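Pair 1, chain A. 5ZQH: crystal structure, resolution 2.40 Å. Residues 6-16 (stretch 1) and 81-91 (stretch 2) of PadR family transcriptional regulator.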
# COMPACT_ATOMS: atom_id res chain seq x y z
N LYS A 6 3.33 3.62 2.92
CA LYS A 6 4.27 2.82 3.73
C LYS A 6 4.63 1.49 3.07
O LYS A 6 5.79 1.10 3.07
CB LYS A 6 3.70 2.58 5.13
CG LYS A 6 3.94 3.72 6.10
CD LYS A 6 2.87 3.75 7.19
CE LYS A 6 3.19 4.81 8.23
NZ LYS A 6 2.07 4.98 9.20
N GLY A 7 3.62 0.82 2.51
CA GLY A 7 3.81 -0.43 1.79
C GLY A 7 4.71 -0.28 0.58
O GLY A 7 5.57 -1.12 0.33
N VAL A 8 4.51 0.82 -0.16
CA VAL A 8 5.30 1.11 -1.36
C VAL A 8 6.78 1.38 -1.03
O VAL A 8 7.66 0.70 -1.59
CB VAL A 8 4.66 2.19 -2.27
CG1 VAL A 8 5.63 2.66 -3.36
CG2 VAL A 8 3.39 1.66 -2.92
N LEU A 9 7.06 2.34 -0.12
CA LEU A 9 8.46 2.60 0.26
C LEU A 9 9.18 1.42 0.91
O LEU A 9 10.39 1.29 0.74
CB LEU A 9 8.73 3.92 1.01
CG LEU A 9 7.87 4.71 1.98
CD1 LEU A 9 8.72 5.25 3.13
CD2 LEU A 9 7.24 5.86 1.23
N GLU A 10 8.44 0.56 1.62
CA GLU A 10 9.03 -0.67 2.16
C GLU A 10 9.59 -1.52 1.03
O GLU A 10 10.79 -1.81 1.00
CB GLU A 10 8.05 -1.48 3.01
CG GLU A 10 8.76 -2.54 3.84
CD GLU A 10 7.82 -3.55 4.45
OE1 GLU A 10 7.34 -4.45 3.72
OE2 GLU A 10 7.57 -3.46 5.68
N GLY A 11 8.71 -1.90 0.10
CA GLY A 11 9.08 -2.63 -1.11
C GLY A 11 10.18 -1.99 -1.93
O GLY A 11 11.12 -2.67 -2.33
N CYS A 12 10.07 -0.67 -2.15
CA CYS A 12 11.08 0.10 -2.90
C CYS A 12 12.45 0.15 -2.22
O CYS A 12 13.46 -0.09 -2.88
CB CYS A 12 10.57 1.52 -3.23
SG CYS A 12 9.22 1.55 -4.44
N VAL A 13 12.48 0.43 -0.91
CA VAL A 13 13.72 0.40 -0.10
C VAL A 13 14.39 -0.99 -0.11
O VAL A 13 15.60 -1.11 -0.31
CB VAL A 13 13.50 0.95 1.35
CG1 VAL A 13 14.60 0.52 2.32
CG2 VAL A 13 13.41 2.47 1.33
N LEU A 14 13.57 -2.03 0.08
CA LEU A 14 13.99 -3.43 -0.01
C LEU A 14 14.58 -3.79 -1.38
O LEU A 14 15.64 -4.44 -1.44
CB LEU A 14 12.81 -4.34 0.35
CG LEU A 14 12.79 -5.27 1.58
CD1 LEU A 14 13.78 -4.94 2.68
CD2 LEU A 14 11.37 -5.37 2.12
N ASP A 15 13.92 -3.37 -2.46
CA ASP A 15 14.38 -3.60 -3.83
C ASP A 15 15.72 -2.91 -4.12
O ASP A 15 16.62 -3.53 -4.69
CB ASP A 15 13.31 -3.17 -4.85
CG ASP A 15 13.61 -3.67 -6.27
OD1 ASP A 15 13.63 -4.90 -6.49
OD2 ASP A 15 13.79 -2.82 -7.16
N MET A 16 15.84 -1.64 -3.72
CA MET A 16 17.06 -0.85 -3.89
C MET A 16 18.28 -1.47 -3.20
O MET A 16 19.37 -1.48 -3.77
CB MET A 16 16.86 0.58 -3.40
CG MET A 16 16.05 1.44 -4.35
SD MET A 16 15.69 3.05 -3.64
CE MET A 16 14.75 3.80 -4.98
N GLU A 81 13.15 -12.67 -0.04
CA GLU A 81 11.82 -13.27 -0.12
C GLU A 81 10.72 -12.21 -0.04
O GLU A 81 9.75 -12.27 -0.80
CB GLU A 81 11.61 -14.29 1.00
CG GLU A 81 12.15 -15.68 0.69
CD GLU A 81 12.32 -16.52 1.94
OE1 GLU A 81 13.16 -16.17 2.79
OE2 GLU A 81 11.62 -17.54 2.07
N ARG A 82 10.88 -11.24 0.87
CA ARG A 82 9.92 -10.15 1.07
C ARG A 82 9.79 -9.23 -0.15
O ARG A 82 8.72 -8.65 -0.37
CB ARG A 82 10.28 -9.33 2.32
CG ARG A 82 10.11 -10.05 3.65
CD ARG A 82 8.66 -10.22 4.09
NE ARG A 82 8.57 -11.06 5.29
CZ ARG A 82 7.52 -11.11 6.12
NH1 ARG A 82 6.45 -10.36 5.91
NH2 ARG A 82 7.56 -11.91 7.17
N VAL A 83 10.87 -9.09 -0.91
CA VAL A 83 10.88 -8.24 -2.11
C VAL A 83 10.30 -8.96 -3.34
O VAL A 83 9.65 -8.33 -4.17
CB VAL A 83 12.27 -7.59 -2.38
CG1 VAL A 83 13.32 -8.60 -2.80
CG2 VAL A 83 12.15 -6.47 -3.40
N SER A 84 10.51 -10.28 -3.43
CA SER A 84 9.85 -11.10 -4.45
C SER A 84 8.34 -11.15 -4.18
O SER A 84 7.55 -11.08 -5.11
CB SER A 84 10.46 -12.50 -4.54
OG SER A 84 10.05 -13.32 -3.46
N VAL A 85 7.97 -11.27 -2.90
CA VAL A 85 6.58 -11.13 -2.43
C VAL A 85 6.01 -9.77 -2.84
O VAL A 85 4.90 -9.72 -3.37
CB VAL A 85 6.45 -11.37 -0.89
CG1 VAL A 85 5.15 -10.79 -0.33
CG2 VAL A 85 6.51 -12.85 -0.57
N PHE A 86 6.77 -8.70 -2.60
CA PHE A 86 6.40 -7.33 -2.99
C PHE A 86 6.08 -7.19 -4.49
O PHE A 86 5.04 -6.63 -4.84
CB PHE A 86 7.46 -6.29 -2.57
CG PHE A 86 7.27 -4.93 -3.21
CD1 PHE A 86 6.25 -4.08 -2.79
CD2 PHE A 86 8.10 -4.52 -4.26
CE1 PHE A 86 6.06 -2.84 -3.39
CE2 PHE A 86 7.92 -3.28 -4.86
CZ PHE A 86 6.90 -2.44 -4.43
N TRP A 87 6.98 -7.67 -5.35
CA TRP A 87 6.79 -7.55 -6.80
C TRP A 87 5.63 -8.37 -7.33
O TRP A 87 4.95 -7.94 -8.27
CB TRP A 87 8.07 -7.85 -7.58
CG TRP A 87 9.10 -6.75 -7.46
CD1 TRP A 87 10.39 -6.88 -7.03
CD2 TRP A 87 8.92 -5.36 -7.78
NE1 TRP A 87 11.03 -5.67 -7.06
CE2 TRP A 87 10.16 -4.71 -7.51
CE3 TRP A 87 7.85 -4.60 -8.26
CZ2 TRP A 87 10.34 -3.34 -7.71
CZ3 TRP A 87 8.03 -3.23 -8.46
CH2 TRP A 87 9.28 -2.61 -8.19
N GLN A 88 5.38 -9.53 -6.73
CA GLN A 88 4.21 -10.34 -7.06
C GLN A 88 2.92 -9.65 -6.58
O GLN A 88 1.93 -9.59 -7.33
CB GLN A 88 4.32 -11.75 -6.48
CG GLN A 88 5.42 -12.57 -7.12
CD GLN A 88 5.51 -13.97 -6.54
OE1 GLN A 88 6.39 -14.25 -5.72
NE2 GLN A 88 4.59 -14.84 -6.95
N GLN A 89 2.95 -9.12 -5.36
CA GLN A 89 1.83 -8.38 -4.80
C GLN A 89 1.56 -7.06 -5.53
O GLN A 89 0.41 -6.68 -5.70
CB GLN A 89 2.02 -8.13 -3.30
CG GLN A 89 0.72 -7.92 -2.55
CD GLN A 89 0.87 -7.96 -1.04
OE1 GLN A 89 0.12 -8.65 -0.36
NE2 GLN A 89 1.84 -7.21 -0.52
N TRP A 90 2.62 -6.39 -5.98
CA TRP A 90 2.48 -5.16 -6.76
C TRP A 90 1.85 -5.43 -8.13
O TRP A 90 0.93 -4.71 -8.53
CB TRP A 90 3.79 -4.38 -6.89
CG TRP A 90 3.60 -3.13 -7.68
CD1 TRP A 90 3.93 -2.92 -8.99
CD2 TRP A 90 2.97 -1.92 -7.23
NE1 TRP A 90 3.57 -1.65 -9.38
CE2 TRP A 90 2.98 -1.01 -8.32
CE3 TRP A 90 2.41 -1.51 -6.00
CZ2 TRP A 90 2.45 0.28 -8.22
CZ3 TRP A 90 1.89 -0.23 -5.90
CH2 TRP A 90 1.91 0.66 -7.01
N ASP A 91 2.35 -6.45 -8.84
CA ASP A 91 1.80 -6.89 -10.13
C ASP A 91 0.33 -7.32 -10.02
O ASP A 91 -0.47 -7.00 -10.90
CB ASP A 91 2.64 -8.03 -10.71
CG ASP A 91 3.96 -7.56 -11.33
OD1 ASP A 91 4.54 -6.55 -10.86
OD2 ASP A 91 4.43 -8.22 -12.28

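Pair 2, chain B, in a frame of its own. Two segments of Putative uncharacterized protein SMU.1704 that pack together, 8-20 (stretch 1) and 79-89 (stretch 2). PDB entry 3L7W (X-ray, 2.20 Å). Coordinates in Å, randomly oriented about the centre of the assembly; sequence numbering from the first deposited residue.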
# COMPACT_ATOMS: atom_id res chain seq x y z
N LEU B 8 4.61 7.80 1.43
CA LEU B 8 5.78 7.02 1.83
C LEU B 8 6.16 6.03 0.75
O LEU B 8 7.34 5.82 0.47
CB LEU B 8 5.55 6.29 3.15
CG LEU B 8 5.43 7.24 4.35
CD1 LEU B 8 5.16 6.47 5.64
CD2 LEU B 8 6.71 8.06 4.48
N LEU B 9 5.15 5.42 0.14
CA LEU B 9 5.40 4.45 -0.92
C LEU B 9 5.92 5.17 -2.16
O LEU B 9 6.76 4.64 -2.89
CB LEU B 9 4.11 3.69 -1.25
CG LEU B 9 4.20 2.17 -1.23
CD1 LEU B 9 2.89 1.55 -1.74
CD2 LEU B 9 5.38 1.69 -2.04
N ILE B 10 5.42 6.38 -2.41
CA ILE B 10 5.91 7.21 -3.51
C ILE B 10 7.41 7.45 -3.36
O ILE B 10 8.16 7.43 -4.34
CB ILE B 10 5.21 8.57 -3.53
CG1 ILE B 10 3.69 8.40 -3.73
CG2 ILE B 10 5.81 9.49 -4.62
CD1 ILE B 10 3.29 8.25 -5.16
N GLU B 11 7.83 7.71 -2.12
CA GLU B 11 9.24 7.95 -1.83
C GLU B 11 10.02 6.71 -2.21
O GLU B 11 11.01 6.78 -2.93
CB GLU B 11 9.44 8.28 -0.35
CG GLU B 11 8.97 9.69 0.00
CD GLU B 11 9.04 9.98 1.49
OE1 GLU B 11 9.60 9.17 2.24
OE2 GLU B 11 8.53 11.04 1.90
N TYR B 12 9.55 5.57 -1.72
CA TYR B 12 10.12 4.29 -2.10
C TYR B 12 10.26 4.23 -3.62
O TYR B 12 11.34 3.99 -4.14
CB TYR B 12 9.24 3.15 -1.59
CG TYR B 12 9.69 1.76 -1.96
CD1 TYR B 12 11.03 1.41 -1.90
CD2 TYR B 12 8.78 0.80 -2.35
CE1 TYR B 12 11.44 0.15 -2.23
CE2 TYR B 12 9.17 -0.47 -2.69
CZ TYR B 12 10.51 -0.79 -2.62
OH TYR B 12 10.91 -2.05 -2.95
N LEU B 13 9.18 4.49 -4.33
CA LEU B 13 9.22 4.41 -5.79
C LEU B 13 10.25 5.37 -6.37
O LEU B 13 11.02 5.01 -7.25
CB LEU B 13 7.84 4.68 -6.39
CG LEU B 13 6.83 3.55 -6.08
CD1 LEU B 13 5.44 3.98 -6.46
CD2 LEU B 13 7.20 2.28 -6.82
N ILE B 14 10.24 6.61 -5.90
CA ILE B 14 11.17 7.60 -6.42
C ILE B 14 12.60 7.12 -6.23
O ILE B 14 13.37 7.05 -7.18
CB ILE B 14 11.02 8.94 -5.71
CG1 ILE B 14 9.70 9.61 -6.13
CG2 ILE B 14 12.20 9.83 -6.04
CD1 ILE B 14 9.30 10.76 -5.25
N LEU B 15 12.95 6.80 -5.00
CA LEU B 15 14.30 6.33 -4.72
C LEU B 15 14.62 5.10 -5.56
O LEU B 15 15.72 4.98 -6.09
CB LEU B 15 14.46 6.02 -3.24
CG LEU B 15 15.13 7.09 -2.39
CD1 LEU B 15 14.93 8.48 -2.95
CD2 LEU B 15 14.68 7.00 -0.94
N ALA B 16 13.65 4.20 -5.70
CA ALA B 16 13.90 2.97 -6.44
C ALA B 16 14.17 3.32 -7.88
O ALA B 16 15.09 2.77 -8.49
CB ALA B 16 12.73 2.00 -6.32
N ILE B 17 13.37 4.24 -8.42
CA ILE B 17 13.49 4.62 -9.82
C ILE B 17 14.83 5.30 -10.04
O ILE B 17 15.56 4.98 -10.98
CB ILE B 17 12.37 5.58 -10.22
CG1 ILE B 17 11.02 4.84 -10.24
CG2 ILE B 17 12.64 6.16 -11.59
CD1 ILE B 17 9.85 5.75 -10.41
N VAL B 18 15.16 6.23 -9.15
CA VAL B 18 16.37 6.99 -9.28
C VAL B 18 17.57 6.08 -9.10
O VAL B 18 18.64 6.36 -9.62
CB VAL B 18 16.40 8.15 -8.28
CG1 VAL B 18 17.73 8.91 -8.37
CG2 VAL B 18 15.23 9.08 -8.59
N SER B 19 17.39 4.97 -8.39
CA SER B 19 18.51 4.05 -8.18
C SER B 19 18.93 3.39 -9.48
O SER B 19 20.09 3.02 -9.64
CB SER B 19 18.19 2.98 -7.14
OG SER B 19 17.46 1.93 -7.74
N LYS B 20 17.99 3.21 -10.41
CA LYS B 20 18.33 2.57 -11.68
C LYS B 20 19.28 3.48 -12.41
O LYS B 20 20.41 3.10 -12.74
CB LYS B 20 17.09 2.31 -12.53
CG LYS B 20 17.34 1.35 -13.70
CD LYS B 20 16.10 1.21 -14.58
CE LYS B 20 16.39 0.40 -15.84
NZ LYS B 20 15.43 0.72 -16.95
N LYS B 79 21.28 3.51 1.11
CA LYS B 79 21.02 2.86 2.39
C LYS B 79 19.53 2.93 2.73
O LYS B 79 18.93 1.94 3.16
CB LYS B 79 21.85 3.51 3.49
CG LYS B 79 21.74 2.81 4.82
CD LYS B 79 22.91 3.16 5.73
CE LYS B 79 22.92 2.27 6.96
NZ LYS B 79 24.10 2.57 7.82
N HIS B 80 18.94 4.10 2.52
CA HIS B 80 17.55 4.32 2.85
C HIS B 80 16.63 3.48 1.97
O HIS B 80 15.61 2.95 2.44
CB HIS B 80 17.20 5.78 2.70
CG HIS B 80 15.86 6.14 3.26
ND1 HIS B 80 15.45 5.72 4.51
CD2 HIS B 80 14.85 6.87 2.75
CE1 HIS B 80 14.24 6.19 4.74
NE2 HIS B 80 13.85 6.88 3.69
N LEU B 81 16.98 3.37 0.70
CA LEU B 81 16.19 2.60 -0.25
C LEU B 81 16.11 1.13 0.19
O LEU B 81 15.07 0.48 0.01
CB LEU B 81 16.76 2.71 -1.66
CG LEU B 81 16.14 1.77 -2.70
CD1 LEU B 81 14.65 2.05 -2.84
CD2 LEU B 81 16.85 1.92 -4.04
N VAL B 82 17.20 0.62 0.75
CA VAL B 82 17.26 -0.76 1.24
C VAL B 82 16.26 -0.95 2.35
O VAL B 82 15.52 -1.94 2.39
CB VAL B 82 18.65 -1.09 1.83
CG1 VAL B 82 18.57 -2.29 2.77
CG2 VAL B 82 19.65 -1.33 0.72
N TYR B 83 16.24 0.01 3.26
CA TYR B 83 15.27 0.02 4.34
C TYR B 83 13.83 0.02 3.78
O TYR B 83 13.01 -0.83 4.16
CB TYR B 83 15.51 1.22 5.25
CG TYR B 83 14.40 1.41 6.25
CD1 TYR B 83 14.29 0.58 7.35
CD2 TYR B 83 13.43 2.39 6.06
CE1 TYR B 83 13.25 0.72 8.25
CE2 TYR B 83 12.40 2.55 6.95
CZ TYR B 83 12.31 1.71 8.05
OH TYR B 83 11.28 1.87 8.95
N LEU B 84 13.53 0.94 2.87
CA LEU B 84 12.19 1.04 2.26
C LEU B 84 11.82 -0.22 1.50
O LEU B 84 10.68 -0.66 1.56
CB LEU B 84 12.11 2.22 1.30
CG LEU B 84 12.32 3.60 1.93
CD1 LEU B 84 12.32 4.67 0.85
CD2 LEU B 84 11.26 3.85 2.97
N THR B 85 12.78 -0.81 0.80
CA THR B 85 12.54 -2.06 0.10
C THR B 85 12.18 -3.13 1.11
O THR B 85 11.19 -3.84 0.96
CB THR B 85 13.77 -2.50 -0.68
OG1 THR B 85 14.08 -1.48 -1.63
CG2 THR B 85 13.50 -3.80 -1.41
N LYS B 86 13.00 -3.23 2.15
CA LYS B 86 12.80 -4.17 3.23
C LYS B 86 11.41 -4.00 3.86
O LYS B 86 10.67 -4.97 4.03
CB LYS B 86 13.89 -3.97 4.29
CG LYS B 86 13.74 -4.85 5.52
CD LYS B 86 14.58 -4.32 6.68
CE LYS B 86 16.05 -4.28 6.32
NZ LYS B 86 16.86 -4.00 7.53
N GLU B 87 11.07 -2.77 4.22
CA GLU B 87 9.78 -2.48 4.82
C GLU B 87 8.65 -2.80 3.86
O GLU B 87 7.56 -3.20 4.27
CB GLU B 87 9.72 -1.02 5.25
CG GLU B 87 10.32 -0.80 6.63
CD GLU B 87 9.82 -1.81 7.65
OE1 GLU B 87 8.59 -1.85 7.93
OE2 GLU B 87 10.65 -2.57 8.18
N TRP B 88 8.91 -2.62 2.57
CA TRP B 88 7.92 -2.94 1.56
C TRP B 88 7.72 -4.44 1.53
O TRP B 88 6.59 -4.93 1.43
CB TRP B 88 8.36 -2.43 0.20
CG TRP B 88 7.53 -2.92 -0.92
CD1 TRP B 88 7.95 -3.68 -1.98
CD2 TRP B 88 6.12 -2.70 -1.12
NE1 TRP B 88 6.89 -3.94 -2.82
CE2 TRP B 88 5.76 -3.36 -2.31
CE3 TRP B 88 5.13 -2.03 -0.39
CZ2 TRP B 88 4.45 -3.35 -2.80
CZ3 TRP B 88 3.82 -2.02 -0.88
CH2 TRP B 88 3.50 -2.68 -2.08
N SER B 89 8.83 -5.17 1.64
CA SER B 89 8.76 -6.63 1.62
C SER B 89 7.91 -7.09 2.79
O SER B 89 6.98 -7.86 2.62
CB SER B 89 10.16 -7.23 1.70
OG SER B 89 10.12 -8.64 1.59
O HOH W 1 11.89 8.51 3.25

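Both pairs are two helices of one chain crossing at -127°. The axes approach to 9.3 Å in pair 1 and 9.7 Å in pair 2. Fourteen central residues superpose with an RMSD of 0.4 Å. The backbones are nearly the same, but the side chains fill the crossing differently.

The main difference lies at the crossing point. A:Gly11 matches B:Tyr12, and A:Phe86 matches B:Leu84. In pair 1 the large residue is on the second helix. The side chain of A:Phe86 sits among A:Gly7, A:Val8, A:Gly11 and A:Cys12. A:Gly11 CA lies over the ring face, 3.6 Å from A:Phe86 CD1, in a CH-pi contact. A CB on A:Gly11 would point toward the second helix and clash with that ring. In pair 2 the large residue is on the first helix. The side chain of B:Tyr12 sits among B:Leu81, B:Leu84, B:Thr85 and B:Trp88. B:Tyr12 CD1 is 3.5 Å from B:Leu84 CB. The bulk has changed helix while the backbone positions are kept.

A:Trp90 matches B:Trp88, and A:Val8 matches B:Leu9. A:Val8 CG2 meets A:Trp90 CZ3 at 3.8 Å. B:Leu9 CD1 meets B:Trp88 CZ3, also at 3.8 Å. The indole of pair 2 has a further neighbour: B:Tyr12 CE2 lies over its face, 3.4 Å from B:Trp88 CG. The two rings form an oblique pair with planes at 41°.

A:Val83 matches B:Leu81, and A:Leu14 matches B:Leu15. All four point toward the opposing helix. A:Leu14 CB is 4.3 Å from A:Val83 CB. B:Leu15 CB is 4.0 Å from B:Leu81 CD1. The longer B:Leu81 side chain is a second knob, set among B:Tyr12, B:Leu15, B:Ala16 and B:Ser19. B:Leu15 also reaches B:Leu84, with CD2 and CD1 3.8 Å apart.

A:Asp15 matches B:Ala16, and A:Trp87 matches B:Thr85. In pair 1 A:Trp87 NE1 donates a nearly straight hydrogen bond to A:Asp15 OD1 at 2.8 Å. This ties the helices together directly. In pair 2 B:Ala16 offers only a methyl, and its CB packs 4.0 Å from B:Leu81 CD1. B:Thr85 OG1 instead donates to B:Leu81 O within its own helix, at 2.7 Å.

A:Arg82 matches B:His80. A:Arg82 CB is 4.1 Å from A:Leu14 CD2, and the end of the arginine leads away. B:His80 CD2 is 3.7 Å from B:Leu15 CD2. One water bridges B:His80 NE2 and B:Glu11 OE1, 2.6 Å from each.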